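Local coordinates for protein TraR (PDB 6PST) that probably binds RNA polymerase as a plasmid-encoded transcription factor and holds a zinc ion in a C4-type zinc finger, at residues A[36-47]-A[54-62]. Sequence-based numbering, arbitrary orientation.
Sequences CEACGNPIPEAR and VTLCVECQA. With ZN (zinc ion), chain K.
Glu37 N donates a nearly straight backbone hydrogen bond (3.0 Å) to Thr55 O, laying the turn of 36-47 beside the loop of 54-62 just before its helix begins, in the C4-type zinc finger of the DksA/TraR family. The zinc ion joins the two segments: Cys36 SG and Cys39 SG, from a CxxC turn, and Cys57 SG each bind it at about 2.4 Å, while the fourth cysteine of the site, Cys60, has its SG farther off in the model, 2.9 Å from the zinc ion. Backbone N-H groups point at two of the zinc-bound sulfurs and would probably ease their negative charge: Ala38 N and Cys39 N both donate to Cys36 SG, and Cys57, the N-cap of the helix that starts at Val58, accepts from Cys60 N through its SG (3.5 Å). Farther along 36-47, Ile43 CD1 packs on Val54 CB (4.2 Å) and against the Leu56 carbonyl. Arg47, with CG anti to the backbone N (chi1 -166°) and its chain extended to NE, reaches Leu56 O, which takes NE at 3.1 Å in the carbonyl plane through a bent bond (138°), the oxygen tilted from the guanidinium plane, and NH2 more weakly. NH2 also forms a salt bridge with an acidic side chain of another protein chain. An alanine in place of Arg47 is likely to leave Leu56 O without these donors and that acidic group without its mate. One guanidinium face lies over Cys57 C and Val58 N, while NH2 meets Gln61 CB at 3.6 Å.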
ATOM      1  N   CYS A  36       8.217 -61.696  -7.836  1.00 65.23           N
ATOM      2  CA  CYS A  36       8.830 -60.385  -7.674  1.00 65.23           C
ATOM      3  C   CYS A  36       9.651 -60.008  -8.895  1.00 65.23           C
ATOM      4  O   CYS A  36      10.373 -60.840  -9.449  1.00 65.23           O
ATOM      5  CB  CYS A  36       9.712 -60.366  -6.433  1.00 65.23           C
ATOM      6  SG  CYS A  36      10.644 -58.836  -6.245  1.00 65.23           S
ATOM      7  N   GLU A  37       9.547 -58.745  -9.310  1.00 65.39           N
ATOM      8  CA  GLU A  37      10.358 -58.250 -10.416  1.00 65.39           C
ATOM      9  C   GLU A  37      11.741 -57.804  -9.968  1.00 65.39           C
ATOM     10  O   GLU A  37      12.519 -57.320 -10.793  1.00 65.39           O
ATOM     11  CB  GLU A  37       9.652 -57.096 -11.118  1.00 65.39           C
ATOM     12  CG  GLU A  37       8.343 -57.481 -11.760  1.00 65.39           C
ATOM     13  CD  GLU A  37       7.658 -56.295 -12.392  1.00 65.39           C
ATOM     14  OE1 GLU A  37       8.331 -55.263 -12.600  1.00 65.39           O
ATOM     15  OE2 GLU A  37       6.447 -56.387 -12.680  1.00 65.39           O
ATOM     16  N   ALA A  38      12.053 -57.936  -8.683  1.00 65.12           N
ATOM     17  CA  ALA A  38      13.395 -57.628  -8.207  1.00 65.12           C
ATOM     18  C   ALA A  38      14.177 -58.904  -7.930  1.00 65.12           C
ATOM     19  O   ALA A  38      15.279 -59.098  -8.449  1.00 65.12           O
ATOM     20  CB  ALA A  38      13.315 -56.760  -6.950  1.00 65.12           C
ATOM     21  N   CYS A  39      13.610 -59.794  -7.122  1.00 68.45           N
ATOM     22  CA  CYS A  39      14.295 -61.012  -6.716  1.00 68.45           C
ATOM     23  C   CYS A  39      13.597 -62.274  -7.201  1.00 68.45           C
ATOM     24  O   CYS A  39      13.995 -63.379  -6.814  1.00 68.45           O
ATOM     25  CB  CYS A  39      14.440 -61.044  -5.191  1.00 68.45           C
ATOM     26  SG  CYS A  39      12.943 -60.622  -4.289  1.00 68.45           S
ATOM     27  N   GLY A  40      12.552 -62.143  -8.015  1.00 68.26           N
ATOM     28  CA  GLY A  40      11.801 -63.287  -8.483  1.00 68.26           C
ATOM     29  C   GLY A  40      11.102 -64.086  -7.408  1.00 68.26           C
ATOM     30  O   GLY A  40      10.511 -65.124  -7.722  1.00 68.26           O
ATOM     31  N   ASN A  41      11.136 -63.638  -6.156  1.00 67.12           N
ATOM     32  CA  ASN A  41      10.606 -64.407  -5.058  1.00 67.12           C
ATOM     33  C   ASN A  41       9.101 -64.553  -5.193  1.00 67.12           C
ATOM     34  O   ASN A  41       8.458 -63.838  -5.962  1.00 67.12           O
ATOM     35  CB  ASN A  41      10.952 -63.742  -3.731  1.00 67.12           C
ATOM     36  CG  ASN A  41      12.419 -63.826  -3.413  1.00 67.12           C
ATOM     37  OD1 ASN A  41      13.254 -63.940  -4.311  1.00 67.12           O
ATOM     38  ND2 ASN A  41      12.747 -63.785  -2.132  1.00 67.12           N
ATOM     39  N   PRO A  42       8.513 -65.494  -4.461  1.00 60.40           N
ATOM     40  CA  PRO A  42       7.053 -65.589  -4.431  1.00 60.40           C
ATOM     41  C   PRO A  42       6.476 -64.436  -3.628  1.00 60.40           C
ATOM     42  O   PRO A  42       6.624 -64.378  -2.406  1.00 60.40           O
ATOM     43  CB  PRO A  42       6.792 -66.935  -3.744  1.00 60.40           C
ATOM     44  CG  PRO A  42       8.119 -67.612  -3.669  1.00 60.40           C
ATOM     45  CD  PRO A  42       9.139 -66.531  -3.635  1.00 60.40           C
ATOM     46  N   ILE A  43       5.829 -63.510  -4.322  1.00 54.65           N
ATOM     47  CA  ILE A  43       5.030 -62.502  -3.647  1.00 54.65           C
ATOM     48  C   ILE A  43       3.913 -63.256  -2.943  1.00 54.65           C
ATOM     49  O   ILE A  43       3.054 -63.836  -3.620  1.00 54.65           O
ATOM     50  CB  ILE A  43       4.474 -61.469  -4.636  1.00 54.65           C
ATOM     51  CG1 ILE A  43       5.597 -60.617  -5.221  1.00 54.65           C
ATOM     52  CG2 ILE A  43       3.432 -60.600  -3.970  1.00 54.65           C
ATOM     53  CD1 ILE A  43       5.100 -59.358  -5.868  1.00 54.65           C
ATOM     54  N   PRO A  44       3.893 -63.296  -1.611  1.00 52.89           N
ATOM     55  CA  PRO A  44       2.905 -64.119  -0.904  1.00 52.89           C
ATOM     56  C   PRO A  44       1.477 -63.739  -1.263  1.00 52.89           C
ATOM     57  O   PRO A  44       1.202 -62.637  -1.738  1.00 52.89           O
ATOM     58  CB  PRO A  44       3.202 -63.844   0.574  1.00 52.89           C
ATOM     59  CG  PRO A  44       3.994 -62.592   0.587  1.00 52.89           C
ATOM     60  CD  PRO A  44       4.771 -62.571  -0.683  1.00 52.89           C
ATOM     61  N   GLU A  45       0.570 -64.696  -1.053  1.00 55.71           N
ATOM     62  CA  GLU A  45      -0.810 -64.549  -1.511  1.00 55.71           C
ATOM     63  C   GLU A  45      -1.466 -63.311  -0.925  1.00 55.71           C
ATOM     64  O   GLU A  45      -2.156 -62.570  -1.632  1.00 55.71           O
ATOM     65  CB  GLU A  45      -1.622 -65.787  -1.137  1.00 55.71           C
ATOM     66  CG  GLU A  45      -1.895 -66.736  -2.282  1.00 55.71           C
ATOM     67  CD  GLU A  45      -2.658 -67.970  -1.833  1.00 55.71           C
ATOM     68  OE1 GLU A  45      -3.223 -67.951  -0.719  1.00 55.71           O
ATOM     69  OE2 GLU A  45      -2.689 -68.963  -2.590  1.00 55.71           O
ATOM     70  N   ALA A  46      -1.265 -63.077   0.368  1.00 49.62           N
ATOM     71  CA  ALA A  46      -1.955 -61.986   1.033  1.00 49.62           C
ATOM     72  C   ALA A  46      -1.567 -60.640   0.450  1.00 49.62           C
ATOM     73  O   ALA A  46      -2.408 -59.744   0.354  1.00 49.62           O
ATOM     74  CB  ALA A  46      -1.662 -62.022   2.528  1.00 49.62           C
ATOM     75  N   ARG A  47      -0.314 -60.483   0.036  1.00 46.19           N
ATOM     76  CA  ARG A  47       0.100 -59.203  -0.515  1.00 46.19           C
ATOM     77  C   ARG A  47      -0.511 -58.969  -1.885  1.00 46.19           C
ATOM     78  O   ARG A  47      -0.729 -57.820  -2.274  1.00 46.19           O
ATOM     79  CB  ARG A  47       1.618 -59.119  -0.578  1.00 46.19           C
ATOM     80  CG  ARG A  47       2.134 -57.733  -0.810  1.00 46.19           C
ATOM     81  CD  ARG A  47       3.632 -57.707  -0.824  1.00 46.19           C
ATOM     82  NE  ARG A  47       4.114 -56.566  -1.583  1.00 46.19           N
ATOM     83  CZ  ARG A  47       4.250 -55.350  -1.081  1.00 46.19           C
ATOM     84  NH1 ARG A  47       3.943 -55.123   0.184  1.00 46.19           N
ATOM     85  NH2 ARG A  47       4.695 -54.366  -1.844  1.00 46.19           N
ATOM     86  N   VAL A  54       0.793 -55.891  -7.498  1.00 55.29           N
ATOM     87  CA  VAL A  54       2.105 -55.539  -6.981  1.00 55.29           C
ATOM     88  C   VAL A  54       3.174 -55.969  -7.974  1.00 55.29           C
ATOM     89  O   VAL A  54       2.945 -56.815  -8.843  1.00 55.29           O
ATOM     90  CB  VAL A  54       2.344 -56.193  -5.612  1.00 55.29           C
ATOM     91  CG1 VAL A  54       3.504 -55.533  -4.908  1.00 55.29           C
ATOM     92  CG2 VAL A  54       1.120 -56.110  -4.774  1.00 55.29           C
ATOM     93  N   THR A  55       4.352 -55.372  -7.856  1.00 56.63           N
ATOM     94  CA  THR A  55       5.501 -55.805  -8.628  1.00 56.63           C
ATOM     95  C   THR A  55       6.697 -56.138  -7.754  1.00 56.63           C
ATOM     96  O   THR A  55       7.663 -56.722  -8.251  1.00 56.63           O
ATOM     97  CB  THR A  55       5.895 -54.735  -9.650  1.00 56.63           C
ATOM     98  OG1 THR A  55       6.005 -53.465  -8.996  1.00 56.63           O
ATOM     99  CG2 THR A  55       4.849 -54.642 -10.740  1.00 56.63           C
ATOM    100  N   LEU A  56       6.659 -55.795  -6.470  1.00 52.98           N
ATOM    101  CA  LEU A  56       7.770 -56.044  -5.571  1.00 52.98           C
ATOM    102  C   LEU A  56       7.253 -56.714  -4.314  1.00 52.98           C
ATOM    103  O   LEU A  56       6.145 -56.424  -3.863  1.00 52.98           O
ATOM    104  CB  LEU A  56       8.486 -54.749  -5.201  1.00 52.98           C
ATOM    105  CG  LEU A  56       8.787 -53.803  -6.356  1.00 52.98           C
ATOM    106  CD1 LEU A  56       9.580 -52.604  -5.879  1.00 52.98           C
ATOM    107  CD2 LEU A  56       9.530 -54.528  -7.454  1.00 52.98           C
ATOM    108  N   CYS A  57       8.050 -57.616  -3.756  1.00 55.45           N
ATOM    109  CA  CYS A  57       7.754 -58.103  -2.425  1.00 55.45           C
ATOM    110  C   CYS A  57       7.961 -56.979  -1.417  1.00 55.45           C
ATOM    111  O   CYS A  57       8.451 -55.896  -1.747  1.00 55.45           O
ATOM    112  CB  CYS A  57       8.630 -59.302  -2.076  1.00 55.45           C
ATOM    113  SG  CYS A  57      10.350 -58.890  -1.710  1.00 55.45           S
ATOM    114  N   VAL A  58       7.598 -57.247  -0.165  1.00 52.00           N
ATOM    115  CA  VAL A  58       7.642 -56.187   0.833  1.00 52.00           C
ATOM    116  C   VAL A  58       9.072 -55.758   1.106  1.00 52.00           C
ATOM    117  O   VAL A  58       9.330 -54.587   1.399  1.00 52.00           O
ATOM    118  CB  VAL A  58       6.928 -56.632   2.115  1.00 52.00           C
ATOM    119  CG1 VAL A  58       7.149 -58.107   2.348  1.00 52.00           C
ATOM    120  CG2 VAL A  58       7.439 -55.833   3.286  1.00 52.00           C
ATOM    121  N   GLU A  59      10.029 -56.675   0.980  1.00 61.30           N
ATOM    122  CA  GLU A  59      11.422 -56.317   1.224  1.00 61.30           C
ATOM    123  C   GLU A  59      11.944 -55.373   0.151  1.00 61.30           C
ATOM    124  O   GLU A  59      12.490 -54.311   0.463  1.00 61.30           O
ATOM    125  CB  GLU A  59      12.269 -57.580   1.304  1.00 61.30           C
ATOM    126  CG  GLU A  59      11.831 -58.521   2.400  1.00 61.30           C
ATOM    127  CD  GLU A  59      12.517 -59.866   2.318  1.00 61.30           C
ATOM    128  OE1 GLU A  59      13.148 -60.151   1.279  1.00 61.30           O
ATOM    129  OE2 GLU A  59      12.428 -60.642   3.290  1.00 61.30           O
ATOM    130  N   CYS A  60      11.790 -55.742  -1.121  1.00 58.83           N
ATOM    131  CA  CYS A  60      12.255 -54.871  -2.196  1.00 58.83           C
ATOM    132  C   CYS A  60      11.460 -53.575  -2.230  1.00 58.83           C
ATOM    133  O   CYS A  60      12.001 -52.514  -2.557  1.00 58.83           O
ATOM    134  CB  CYS A  60      12.157 -55.583  -3.543  1.00 58.83           C
ATOM    135  SG  CYS A  60      12.812 -57.253  -3.575  1.00 58.83           S
ATOM    136  N   GLN A  61      10.178 -53.636  -1.879  1.00 46.80           N
ATOM    137  CA  GLN A  61       9.383 -52.417  -1.829  1.00 46.80           C
ATOM    138  C   GLN A  61       9.904 -51.461  -0.771  1.00 46.80           C
ATOM    139  O   GLN A  61      10.080 -50.270  -1.041  1.00 46.80           O
ATOM    140  CB  GLN A  61       7.922 -52.741  -1.557  1.00 46.80           C
ATOM    141  CG  GLN A  61       7.072 -51.517  -1.475  1.00 46.80           C
ATOM    142  CD  GLN A  61       6.896 -50.878  -2.822  1.00 46.80           C
ATOM    143  OE1 GLN A  61       6.985 -51.550  -3.844  1.00 46.80           O
ATOM    144  NE2 GLN A  61       6.646 -49.577  -2.840  1.00 46.80           N
ATOM    145  N   ALA A  62      10.150 -51.956   0.442  1.00 46.03           N
ATOM    146  CA  ALA A  62      10.655 -51.079   1.490  1.00 46.03           C
ATOM    147  C   ALA A  62      12.047 -50.567   1.150  1.00 46.03           C
ATOM    148  O   ALA A  62      12.388 -49.413   1.448  1.00 46.03           O
ATOM    149  CB  ALA A  62      10.656 -51.807   2.829  1.00 46.03           C
TER
HETATM  150 ZN    ZN K 101      10.954 -59.400  -3.921  1.00 94.18          ZN